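Local coordinates for sensor histidine kinase (Pseudomonas syringae pv. tomato, PDB 3CIT), which is a putative two-component sensor kinase, probably phosphorylating itself in response to a signal, represented here by its GAF domain alone, at residues L14-L17 with V18-Q22; S133-L136 with L137-L141; P103-G106 with A107-S111. All coordinates share one frame; numbering follows the deposited sequence. Where two conformers were deposited one is given.

Contact 1. Residues L14-L17 with V18-Q22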
ATOM      1  N   LEU A  14     -17.238  -0.797  -4.545  1.00 22.04           N
ATOM      2  CA  LEU A  14     -17.579   0.621  -4.707  1.00 22.47           C
ATOM      3  C   LEU A  14     -18.797   1.029  -3.877  1.00 22.74           C
ATOM      4  O   LEU A  14     -18.796   2.089  -3.258  1.00 23.06           O
ATOM      5  CB  LEU A  14     -17.771   0.965  -6.179  1.00 22.02           C
ATOM      6  CG  LEU A  14     -16.441   0.955  -6.964  1.00 20.59           C
ATOM      7  CD1 LEU A  14     -16.726   0.941  -8.469  1.00 18.68           C
ATOM      8  CD2 LEU A  14     -15.608   2.162  -6.635  1.00 19.93           C
ATOM      9  N   ARG A  15     -19.834   0.200  -3.860  1.00 23.71           N
ATOM     10  CA  ARG A  15     -21.006   0.496  -3.029  1.00 24.74           C
ATOM     11  C   ARG A  15     -20.607   0.631  -1.573  1.00 24.17           C
ATOM     12  O   ARG A  15     -21.040   1.557  -0.902  1.00 24.39           O
ATOM     13  CB  ARG A  15     -22.077  -0.579  -3.169  1.00 24.85           C
ATOM     14  CG  ARG A  15     -22.745  -0.627  -4.494  1.00 27.18           C
ATOM     15  CD  ARG A  15     -24.066  -1.446  -4.396  1.00 28.99           C
ATOM     16  NE  ARG A  15     -23.827  -2.893  -4.243  1.00 30.67           N
ATOM     17  CZ  ARG A  15     -23.555  -3.737  -5.245  1.00 32.69           C
ATOM     18  NH1 ARG A  15     -23.471  -3.322  -6.505  1.00 34.13           N
ATOM     19  NH2 ARG A  15     -23.384  -5.027  -4.985  1.00 35.36           N
ATOM     20  N   LEU A  16     -19.804  -0.307  -1.078  1.00 24.65           N
ATOM     21  CA  LEU A  16     -19.345  -0.312   0.320  1.00 24.70           C
ATOM     22  C   LEU A  16     -18.657   1.016   0.645  1.00 24.11           C
ATOM     23  O   LEU A  16     -18.966   1.676   1.654  1.00 23.56           O
ATOM     24  CB  LEU A  16     -18.371  -1.478   0.589  1.00 24.58           C
ATOM     25  CG  LEU A  16     -17.674  -1.554   1.973  1.00 25.21           C
ATOM     26  CD1 LEU A  16     -18.660  -2.039   3.071  1.00 21.72           C
ATOM     27  CD2 LEU A  16     -16.413  -2.409   1.945  1.00 25.95           C
ATOM     28  N   LEU A  17     -17.742   1.402  -0.217  1.00 22.27           N
ATOM     29  CA  LEU A  17     -16.936   2.598  -0.021  1.00 22.36           C
ATOM     30  C   LEU A  17     -17.746   3.907  -0.151  1.00 21.78           C
ATOM     31  O   LEU A  17     -17.698   4.741   0.745  1.00 22.83           O
ATOM     32  CB  LEU A  17     -15.759   2.607  -1.013  1.00 21.72           C
ATOM     33  CG  LEU A  17     -14.688   1.542  -0.767  1.00 21.74           C
ATOM     34  CD1 LEU A  17     -13.753   1.423  -1.934  1.00 22.99           C
ATOM     35  CD2 LEU A  17     -13.969   1.899   0.515  1.00 20.98           C
ATOM     36  N   VAL A  18     -18.455   4.082  -1.260  1.00 22.57           N
ATOM     37  CA  VAL A  18     -19.247   5.287  -1.480  1.00 22.86           C
ATOM     38  C   VAL A  18     -20.354   5.397  -0.445  1.00 23.75           C
ATOM     39  O   VAL A  18     -20.485   6.432   0.218  1.00 24.60           O
ATOM     40  CB  VAL A  18     -19.745   5.392  -2.939  1.00 23.07           C
ATOM     41  CG1 VAL A  18     -20.781   6.555  -3.116  1.00 23.03           C
ATOM     42  CG2 VAL A  18     -18.527   5.565  -3.897  1.00 23.28           C
ATOM     43  N   ASP A  19     -21.115   4.330  -0.246  1.00 24.47           N
ATOM     44  CA  ASP A  19     -22.234   4.385   0.671  1.00 25.43           C
ATOM     45  C   ASP A  19     -21.786   4.616   2.118  1.00 26.10           C
ATOM     46  O   ASP A  19     -22.361   5.456   2.824  1.00 25.01           O
ATOM     47  CB  ASP A  19     -23.076   3.115   0.573  1.00 25.77           C
ATOM     48  CG  ASP A  19     -23.837   3.024  -0.737  1.00 29.00           C
ATOM     49  OD1 ASP A  19     -23.780   3.990  -1.531  1.00 30.93           O
ATOM     50  OD2 ASP A  19     -24.517   2.000  -0.972  1.00 34.81           O
ATOM     51  N   THR A  20     -20.767   3.888   2.563  1.00 25.86           N
ATOM     52  CA  THR A  20     -20.297   4.049   3.948  1.00 26.58           C
ATOM     53  C   THR A  20     -19.548   5.383   4.138  1.00 27.47           C
ATOM     54  O   THR A  20     -19.696   6.075   5.155  1.00 26.16           O
ATOM     55  CB  THR A  20     -19.434   2.868   4.394  1.00 27.12           C
ATOM     56  OG1 THR A  20     -20.077   1.634   4.043  1.00 27.72           O
ATOM     57  CG2 THR A  20     -19.201   2.906   5.945  1.00 24.75           C
ATOM     58  N   GLY A  21     -18.773   5.770   3.146  1.00 28.25           N
ATOM     59  CA  GLY A  21     -18.076   7.031   3.209  1.00 30.40           C
ATOM     60  C   GLY A  21     -19.032   8.207   3.291  1.00 31.51           C
ATOM     61  O   GLY A  21     -18.732   9.180   3.987  1.00 33.53           O
ATOM     62  N   GLN A  22     -20.170   8.116   2.605  1.00 32.09           N
ATOM     63  CA  GLN A  22     -21.200   9.166   2.628  1.00 33.81           C
ATOM     64  C   GLN A  22     -21.816   9.226   4.018  1.00 33.98           C
ATOM     65  O   GLN A  22     -22.064  10.312   4.567  1.00 34.44           O
ATOM     66  CB  GLN A  22     -22.321   8.920   1.560  1.00 34.20           C
ATOM     67  CG  GLN A  22     -22.040   9.515   0.137  1.00 36.59           C
ATOM     68  CD  GLN A  22     -22.896   8.910  -1.025  1.00 36.89           C
ATOM     69  OE1 GLN A  22     -23.806   8.087  -0.807  1.00 42.26           O
ATOM     70  NE2 GLN A  22     -22.591   9.332  -2.272  1.00 38.85           N
TER
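Thr20 turns its hydroxyl back onto Leu16 one helical turn earlier, and Leu16 O takes two hydrogen bonds from it. Thr20 OG1 donates at 2.6 Å, lying in the carbonyl plane, whereas Thr20 N reaches the same Leu16 O at 3.0 Å from above that plane. The first torsion of Thr20 (chi1 -47°) sets OG1 beside its own backbone N, which brings both donors to one acceptor. Thr20 N to Leu16 O is one rung of the i to i+4 ladder of helix 3-26; others are Val18 N to Leu14 O and Gly21 N to Leu17 O, each 2.8 Å. Methyls make van der Waals contacts with oxygens: Leu16 runs alongside Thr20, its CD1 4.1 Å from Thr20 OG1, and Val18 CG2 rests 3.5 Å from Leu14 O. Arg15 NE and Asp19 OD2 stay 5.9 Å apart, so any attraction is probably weak and long-range. Leu16, Leu17 and Thr20 pack on helix 128-156, while Leu14, Leu17 and Val18 meet Arg13, Leu14 and Glu132 of the second subunit. A hydrogen-bond chain runs from Arg39 NH1 of helix 29-43 through Thr20 OG1 to Leu16 O; the arginine would probably polarise the buried hydroxyl and strengthen its grip on the carbonyl.

Contact 2. Residues S133-L136 with L137-L141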
ATOM      1  N   SER A 133     -10.159  -2.564  -0.264  1.00 20.51           N
ATOM      2  CA  SER A 133     -11.363  -1.782  -0.009  1.00 19.97           C
ATOM      3  C   SER A 133     -11.572  -1.587   1.494  1.00 20.62           C
ATOM      4  O   SER A 133     -11.862  -0.468   1.939  1.00 19.27           O
ATOM      5  CB  SER A 133     -12.573  -2.458  -0.686  1.00 19.97           C
ATOM      6  OG  SER A 133     -12.360  -2.514  -2.076  1.00 19.93           O
ATOM      7  N   LEU A 134     -11.425  -2.656   2.285  1.00 20.27           N
ATOM      8  CA  LEU A 134     -11.533  -2.541   3.744  1.00 21.56           C
ATOM      9  C   LEU A 134     -10.454  -1.630   4.321  1.00 21.24           C
ATOM     10  O   LEU A 134     -10.738  -0.867   5.234  1.00 21.86           O
ATOM     11  CB  LEU A 134     -11.479  -3.912   4.433  1.00 21.26           C
ATOM     12  CG  LEU A 134     -12.653  -4.836   4.097  1.00 24.35           C
ATOM     13  CD1 LEU A 134     -12.525  -6.184   4.765  1.00 28.56           C
ATOM     14  CD2 LEU A 134     -13.984  -4.187   4.497  1.00 27.85           C
ATOM     15  N   GLN A 135      -9.237  -1.700   3.796  1.00 22.51           N
ATOM     16  CA  GLN A 135      -8.184  -0.781   4.214  1.00 22.00           C
ATOM     17  C   GLN A 135      -8.558   0.676   3.934  1.00 22.69           C
ATOM     18  O   GLN A 135      -8.370   1.558   4.773  1.00 22.38           O
ATOM     19  CB  GLN A 135      -6.835  -1.131   3.561  1.00 23.51           C
ATOM     20  CG  GLN A 135      -5.721  -0.151   4.011  1.00 23.96           C
ATOM     21  CD  GLN A 135      -5.471  -0.152   5.567  1.00 29.61           C
ATOM     22  OE1 GLN A 135      -5.967   0.736   6.349  1.00 29.13           O
ATOM     23  NE2 GLN A 135      -4.715  -1.161   6.011  1.00 29.50           N
ATOM     24  N   LEU A 136      -9.101   0.956   2.754  1.00 21.99           N
ATOM     25  CA  LEU A 136      -9.588   2.317   2.495  1.00 21.13           C
ATOM     26  C   LEU A 136     -10.745   2.710   3.429  1.00 20.77           C
ATOM     27  O   LEU A 136     -10.828   3.845   3.900  1.00 19.90           O
ATOM     28  CB  LEU A 136     -10.004   2.491   1.032  1.00 21.03           C
ATOM     29  CG  LEU A 136     -10.472   3.906   0.654  1.00 21.76           C
ATOM     30  CD1 LEU A 136      -9.350   4.949   0.913  1.00 20.03           C
ATOM     31  CD2 LEU A 136     -10.921   3.943  -0.811  1.00 19.86           C
ATOM     32  N   LEU A 137     -11.685   1.808   3.668  1.00 22.37           N
ATOM     33  CA  LEU A 137     -12.770   2.109   4.635  1.00 22.16           C
ATOM     34  C   LEU A 137     -12.197   2.505   6.029  1.00 21.26           C
ATOM     35  O   LEU A 137     -12.684   3.464   6.680  1.00 20.82           O
ATOM     36  CB  LEU A 137     -13.676   0.907   4.783  1.00 23.24           C
ATOM     37  CG  LEU A 137     -15.003   1.131   5.461  1.00 25.12           C
ATOM     38  CD1 LEU A 137     -15.744   2.249   4.714  1.00 25.86           C
ATOM     39  CD2 LEU A 137     -15.768  -0.207   5.385  1.00 24.28           C
ATOM     40  N   ALA A 138     -11.158   1.792   6.472  1.00 21.39           N
ATOM     41  CA  ALA A 138     -10.451   2.146   7.722  1.00 20.85           C
ATOM     42  C   ALA A 138      -9.826   3.536   7.649  1.00 20.21           C
ATOM     43  O   ALA A 138      -9.870   4.290   8.596  1.00 20.31           O
ATOM     44  CB  ALA A 138      -9.375   1.091   8.113  1.00 20.91           C
ATOM     45  N   THR A 139      -9.240   3.857   6.516  1.00 20.73           N
ATOM     46  CA  THR A 139      -8.655   5.159   6.280  1.00 20.18           C
ATOM     47  C   THR A 139      -9.699   6.273   6.307  1.00 20.14           C
ATOM     48  O   THR A 139      -9.466   7.359   6.867  1.00 20.19           O
ATOM     49  CB  THR A 139      -7.850   5.124   4.956  1.00 20.31           C
ATOM     50  OG1 THR A 139      -6.677   4.318   5.156  1.00 19.62           O
ATOM     51  CG2 THR A 139      -7.465   6.511   4.524  1.00 21.30           C
ATOM     52  N   LEU A 140     -10.867   6.019   5.725  1.00 19.56           N
ATOM     53  CA  LEU A 140     -11.966   6.985   5.768  1.00 20.21           C
ATOM     54  C   LEU A 140     -12.452   7.203   7.208  1.00 19.95           C
ATOM     55  O   LEU A 140     -12.578   8.339   7.671  1.00 19.44           O
ATOM     56  CB  LEU A 140     -13.131   6.525   4.897  1.00 20.42           C
ATOM     57  CG  LEU A 140     -12.852   6.599   3.415  1.00 20.87           C
ATOM     58  CD1 LEU A 140     -13.952   5.856   2.665  1.00 21.14           C
ATOM     59  CD2 LEU A 140     -12.729   8.079   2.959  1.00 22.79           C
ATOM     60  N   LEU A 141     -12.689   6.098   7.914  1.00 19.74           N
ATOM     61  CA  LEU A 141     -13.005   6.148   9.331  1.00 19.79           C
ATOM     62  C   LEU A 141     -11.950   6.962  10.140  1.00 19.55           C
ATOM     63  O   LEU A 141     -12.295   7.837  10.940  1.00 19.99           O
ATOM     64  CB  LEU A 141     -13.139   4.739   9.898  1.00 19.47           C
ATOM     65  CG  LEU A 141     -13.515   4.677  11.396  1.00 20.22           C
ATOM     66  CD1 LEU A 141     -14.851   5.392  11.735  1.00 20.56           C
ATOM     67  CD2 LEU A 141     -13.427   3.212  11.925  1.00 20.09           C
TER
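Leu136 O receives Leu140 N at 2.8 Å, the shortest hydrogen bond here. The same oxygen lies against the Leu140 side chain, 3.5 Å from Leu140 CG, because the first torsion of that leucine (chi1 -71°) swings CG back beside its own backbone N. The two leucines then meet loosely, Leu136 CG to Leu140 CD1 at 4.5 Å. One residue earlier, Gln135 O accepts from Thr139 N at 3.0 Å; Thr139 OG1 stands 3.3 Å from this Gln135 O, at best a weak bond whose proton has another acceptor within reach. Leu134 and Leu137 come together through one methyl each, CD2 to CD2 at 4.5 Å. Leu137 and Ala138 complete the ladder by bonding back to Ser133 O and Leu134 O, and Ser133 OG is hydrogen-bonded to Glu129 O, a turn upstream. Helix 128-156 thus offers a different neighbour on each flank. Leu134 and Ala138 pack on Leu102 of strand 98-105, Leu137 on Thr20 of helix 3-26 and Val36 of helix 29-43, while Leu140 meets Leu140 of the second subunit and Leu136 meets Leu17 of both its own chain and that subunit.

Contact 3. Residues P103-G106 with A107-S111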
ATOM      1  N   PRO A 103      -4.866  -0.857   9.767  1.00 21.27           N
ATOM      2  CA  PRO A 103      -4.506   0.300  10.535  1.00 21.13           C
ATOM      3  C   PRO A 103      -5.345   1.523  10.229  1.00 20.90           C
ATOM      4  O   PRO A 103      -5.795   1.724   9.084  1.00 20.58           O
ATOM      5  CB  PRO A 103      -3.051   0.579  10.118  1.00 20.52           C
ATOM      6  CG  PRO A 103      -2.567  -0.636   9.509  1.00 24.46           C
ATOM      7  CD  PRO A 103      -3.749  -1.312   8.910  1.00 22.82           C
ATOM      8  N   LEU A 104      -5.531   2.334  11.256  1.00 20.36           N
ATOM      9  CA  LEU A 104      -6.106   3.661  11.133  1.00 19.63           C
ATOM     10  C   LEU A 104      -4.996   4.702  11.194  1.00 19.95           C
ATOM     11  O   LEU A 104      -4.262   4.789  12.159  1.00 20.00           O
ATOM     12  CB  LEU A 104      -7.114   3.932  12.260  1.00 19.35           C
ATOM     13  CG  LEU A 104      -8.546   3.420  12.091  1.00 21.11           C
ATOM     14  CD1 LEU A 104      -8.617   1.930  12.132  1.00 22.30           C
ATOM     15  CD2 LEU A 104      -9.462   4.069  13.169  1.00 19.32           C
ATOM     16  N   ARG A 105      -4.892   5.497  10.137  1.00 20.01           N
ATOM     17  CA  ARG A 105      -3.907   6.555  10.066  1.00 20.82           C
ATOM     18  C   ARG A 105      -4.561   7.784   9.474  1.00 20.06           C
ATOM     19  O   ARG A 105      -5.190   7.701   8.410  1.00 18.89           O
ATOM     20  CB  ARG A 105      -2.729   6.104   9.218  1.00 20.12           C
ATOM     21  CG  ARG A 105      -1.598   7.110   9.202  1.00 22.89           C
ATOM     22  CD  ARG A 105      -0.401   6.600   8.410  1.00 24.30           C
ATOM     23  NE  ARG A 105       0.192   5.388   8.987  1.00 26.50           N
ATOM     24  CZ  ARG A 105       1.216   5.386   9.848  1.00 25.84           C
ATOM     25  NH1 ARG A 105       1.772   6.517  10.232  1.00 28.40           N
ATOM     26  NH2 ARG A 105       1.709   4.245  10.317  1.00 25.13           N
ATOM     27  N   GLY A 106      -4.444   8.909  10.182  1.00 20.23           N
ATOM     28  CA  GLY A 106      -4.938  10.180   9.688  1.00 20.38           C
ATOM     29  C   GLY A 106      -3.787  11.054   9.246  1.00 20.66           C
ATOM     30  O   GLY A 106      -2.788  10.590   8.653  1.00 20.13           O
ATOM     31  N   ALA A 107      -3.942  12.344   9.535  1.00 20.89           N
ATOM     32  CA  ALA A 107      -2.980  13.352   9.180  1.00 21.58           C
ATOM     33  C   ALA A 107      -1.828  13.379  10.196  1.00 22.18           C
ATOM     34  O   ALA A 107      -0.711  13.698   9.836  1.00 22.57           O
ATOM     35  CB  ALA A 107      -3.683  14.731   9.104  1.00 20.69           C
ATOM     36  N   ASP A 108      -2.107  13.022  11.447  1.00 22.94           N
ATOM     37  CA  ASP A 108      -1.097  13.045  12.499  1.00 23.63           C
ATOM     38  C   ASP A 108      -0.083  11.922  12.259  1.00 24.17           C
ATOM     39  O   ASP A 108      -0.337  10.974  11.503  1.00 23.16           O
ATOM     40  CB  ASP A 108      -1.774  12.911  13.862  1.00 23.74           C
ATOM     41  CG  ASP A 108      -0.894  13.382  15.041  1.00 25.17           C
ATOM     42  OD1 ASP A 108       0.217  13.926  14.838  1.00 24.89           O
ATOM     43  OD2 ASP A 108      -1.367  13.209  16.178  1.00 30.07           O
ATOM     44  N   GLU A 109       1.092  12.042  12.862  0.50 24.80           N
ATOM     45  CA  GLU A 109       2.101  11.002  12.696  0.50 25.02           C
ATOM     46  C   GLU A 109       1.681   9.759  13.449  0.50 24.86           C
ATOM     47  O   GLU A 109       1.201   9.829  14.586  0.50 25.55           O
ATOM     48  CB  GLU A 109       3.497  11.457  13.148  0.50 25.58           C
ATOM     49  CG  GLU A 109       4.494  11.532  11.997  0.50 27.13           C
ATOM     50  CD  GLU A 109       5.007  10.171  11.556  0.50 29.15           C
ATOM     51  OE1 GLU A 109       6.217   9.933  11.776  0.50 32.37           O
ATOM     52  OE2 GLU A 109       4.224   9.340  11.004  0.50 28.83           O
ATOM     53  N   GLY A 110       1.870   8.625  12.791  1.00 24.40           N
ATOM     54  CA  GLY A 110       1.621   7.333  13.375  1.00 24.71           C
ATOM     55  C   GLY A 110       0.203   6.830  13.168  1.00 24.38           C
ATOM     56  O   GLY A 110      -0.746   7.631  13.034  1.00 25.33           O
ATOM     57  N   SER A 111       0.053   5.514  13.173  1.00 21.58           N
ATOM     58  CA  SER A 111      -1.285   4.912  13.246  1.00 20.31           C
ATOM     59  C   SER A 111      -1.776   5.077  14.680  1.00 20.41           C
ATOM     60  O   SER A 111      -1.004   4.815  15.616  1.00 20.20           O
ATOM     61  CB  SER A 111      -1.210   3.437  12.873  1.00 20.36           C
ATOM     62  OG  SER A 111      -2.460   2.782  13.093  1.00 21.18           O
TER
HETATM   63  O   HOH W   1       0.992   9.245   9.898  1.00 39.02           O
HETATM   64  O   HOH W   2       4.271   6.055  11.866  1.00 40.51           O
HETATM   65  O   HOH W   3      -2.596   9.391  12.195  1.00 25.91           O
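The Arg105 guanidinium lies with one face against the backbone leading into Ser111, whose N sits 3.3 Å above its plane, displaced from the centre of the group. At its edge, in plane, are two waters, both accepting from Arg105 NH1; Glu109 OE2 also stands near the plane, 3.8 Å from Arg105 NH1, a long and doubtful salt bridge, since Glu109 is disordered over two conformers. Arg105 starts out extended, then bends at chi3 (-62°), which folds the guanidinium over Gly110. Water also spans the turn: one molecule accepts from Gly106 N at 2.8 Å and donates to Asp108 O and to Gly110 O at 2.7 Å. The loop closes a beta hairpin of strands 98-105 and 111-119, and where they meet it Ser111 OG donates to Leu104 O at 2.9 Å from well above the carbonyl plane, with chi1 of 173° carrying OG away from its own N. Asp108 OD1 takes Glu109 N at 2.9 Å, and Glu146 of helix 128-156 accepts from the backbone N of Ala107 and Asp108. Water, Arg105 and Glu146 thus all hold the loop, the arginine being bonded through NH1 to two waters and through NH2 to Ala83 O.

How the contacts relate
Along the chain the order is contact 1, contact 3, contact 2: helix 3-26, the loop between strands 98-105 and 111-119, then helix 128-156. In space contact 2 stands between the others, its centre 10 Å from that of contact 1 and 12 Å from that of contact 3. Contacts 1 and 3 are 21 Å apart, centre to centre, and do not touch. Leu17 and Thr20 join the first and last helices; Ala138 and Leu141 carry helix 128-156 onto Pro103 and Leu104. The antiparallel sheet, strand order 2-1-5-4-3, with helix 128-156 against it, is consistent with the GAF fold. All three contacts reach the second subunit, consistent with dimerisation through the terminal helices.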